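Local coordinates for acyl-CoA dehydrogenase domain protein Tcur3483 (Thermomonospora curvata, PDB 6WY9) that binds FAD and probably oxidises CH-CH groups of its substrates, as a member of the acyl-CoA dehydrogenase family, at residues 129-134 with 184-189. Numbering follows the deposited sequence.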
# COMPACT_ATOMS: atom_id res chain seq x y z
N LYS A 129 43.97 21.29 -9.28
CA LYS A 129 44.57 21.69 -10.55
C LYS A 129 44.73 20.50 -11.49
O LYS A 129 44.57 20.65 -12.71
CB LYS A 129 45.92 22.38 -10.29
CG LYS A 129 45.85 23.60 -9.35
CD LYS A 129 44.98 24.75 -9.88
CE LYS A 129 43.56 24.69 -9.30
NZ LYS A 129 42.58 25.63 -9.95
N LYS A 130 45.02 19.32 -10.95
CA LYS A 130 45.22 18.15 -11.80
C LYS A 130 43.91 17.64 -12.40
O LYS A 130 43.92 17.14 -13.54
CB LYS A 130 45.91 17.05 -10.99
CG LYS A 130 46.01 15.66 -11.63
CD LYS A 130 47.11 14.84 -10.93
CE LYS A 130 46.99 13.31 -11.11
NZ LYS A 130 47.22 12.82 -12.51
N TYR A 131 42.80 17.73 -11.67
CA TYR A 131 41.57 17.03 -12.02
C TYR A 131 40.46 17.95 -12.51
O TYR A 131 39.80 17.63 -13.50
CB TYR A 131 41.05 16.19 -10.82
CG TYR A 131 41.99 15.06 -10.46
CD1 TYR A 131 42.09 13.93 -11.26
CD2 TYR A 131 42.82 15.16 -9.35
CE1 TYR A 131 42.98 12.92 -10.96
CE2 TYR A 131 43.72 14.14 -9.04
CZ TYR A 131 43.79 13.03 -9.84
OH TYR A 131 44.69 12.05 -9.52
N LEU A 132 40.21 19.07 -11.83
CA LEU A 132 39.01 19.83 -12.15
C LEU A 132 39.00 20.35 -13.58
O LEU A 132 37.95 20.25 -14.24
CB LEU A 132 38.82 20.99 -11.16
CG LEU A 132 38.49 20.54 -9.74
CD1 LEU A 132 38.04 21.74 -8.93
CD2 LEU A 132 37.42 19.47 -9.75
N PRO A 133 40.11 20.85 -14.14
CA PRO A 133 40.03 21.36 -15.52
C PRO A 133 39.66 20.28 -16.52
O PRO A 133 38.85 20.52 -17.42
CB PRO A 133 41.45 21.93 -15.77
CG PRO A 133 42.05 22.09 -14.39
CD PRO A 133 41.48 20.96 -13.58
N GLY A 134 40.22 19.08 -16.37
CA GLY A 134 39.91 18.00 -17.29
C GLY A 134 38.51 17.47 -17.09
O GLY A 134 37.86 17.03 -18.05
N ALA A 184 36.06 4.95 -17.56
CA ALA A 184 36.62 6.01 -16.73
C ALA A 184 38.14 6.06 -16.85
O ALA A 184 38.80 5.09 -17.24
CB ALA A 184 36.22 5.82 -15.27
N ASP A 185 38.70 7.22 -16.50
CA ASP A 185 40.14 7.42 -16.37
C ASP A 185 40.64 7.24 -14.95
O ASP A 185 41.85 7.01 -14.76
CB ASP A 185 40.54 8.82 -16.84
CG ASP A 185 40.00 9.14 -18.20
OD1 ASP A 185 40.38 8.48 -19.18
OD2 ASP A 185 39.16 10.06 -18.29
N TYR A 186 39.77 7.40 -13.94
CA TYR A 186 40.17 7.29 -12.54
C TYR A 186 39.05 6.68 -11.72
O TYR A 186 37.87 6.92 -11.98
CB TYR A 186 40.52 8.64 -11.94
CG TYR A 186 41.68 9.33 -12.62
CD1 TYR A 186 42.99 8.96 -12.34
CD2 TYR A 186 41.45 10.35 -13.52
CE1 TYR A 186 44.05 9.60 -12.96
CE2 TYR A 186 42.49 11.00 -14.14
CZ TYR A 186 43.78 10.62 -13.86
OH TYR A 186 44.81 11.28 -14.48
N ILE A 187 39.44 5.91 -10.70
CA ILE A 187 38.53 5.38 -9.70
C ILE A 187 38.63 6.23 -8.44
O ILE A 187 39.73 6.52 -7.95
CB ILE A 187 38.83 3.90 -9.37
CG1 ILE A 187 39.06 3.10 -10.66
CG2 ILE A 187 37.68 3.28 -8.59
CD1 ILE A 187 37.81 2.93 -11.57
N TRP A 188 37.47 6.65 -7.93
CA TRP A 188 37.38 7.28 -6.61
C TRP A 188 37.24 6.13 -5.62
O TRP A 188 36.15 5.60 -5.44
CB TRP A 188 36.19 8.22 -6.61
CG TRP A 188 35.76 8.83 -5.35
CD1 TRP A 188 34.85 8.33 -4.47
CD2 TRP A 188 36.09 10.15 -4.89
NE1 TRP A 188 34.61 9.25 -3.47
CE2 TRP A 188 35.37 10.37 -3.70
CE3 TRP A 188 36.95 11.15 -5.36
CZ2 TRP A 188 35.49 11.55 -2.96
CZ3 TRP A 188 37.06 12.33 -4.63
CH2 TRP A 188 36.33 12.51 -3.44
N LEU A 189 38.35 5.72 -5.00
CA LEU A 189 38.43 4.41 -4.35
C LEU A 189 38.46 4.53 -2.83
O LEU A 189 39.38 5.16 -2.27
CB LEU A 189 39.64 3.63 -4.85
CG LEU A 189 39.71 2.18 -4.37
CD1 LEU A 189 38.63 1.33 -5.06
CD2 LEU A 189 41.11 1.62 -4.64
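Tyr-131, on helix 125-136, drives one edge of its ring into a face of Tyr-186, on strand 186-192. The evidence for a T-shaped stack is threefold. The planes stand at 85° and the ring centroids are 5.1 Å apart. In addition, CE1 of Tyr-131 sits over the centre of the Tyr-186 ring, 3.7 Å from its CE2. The CA-CB bond of Tyr-186 points toward the helix, and chi2 of -79° turns the ring so that a face meets Tyr-131. The CA atoms of the two tyrosines remain 9.9 Å apart, so side chains alone bridge the gap. Lys-130 packs its CG over a face of Tyr-131, 3.7 Å above the plane. Its chain then bends at the last torsion (chi4 67°), bringing NZ within 3.5 Å of Tyr-186 OH in a weak hydrogen bond. Phe-142 and Ile-207 also touch Tyr-186, and Leu-119 of helix 109-122 packs on Tyr-131. With Tyr-186 cut back to an alanine, the edge of Tyr-131 would probably lose its aromatic face and Lys-130 NZ this weak acceptor. The contact thus joins the helical N-terminal domain to the beta-rich middle domain chiefly through aromatic packing: the C-H edge of one ring meets the pi face of the other, and the weak bond between Lys-130 NZ and Tyr-186 OH, made by an exposed lysine, probably adds little directional restraint.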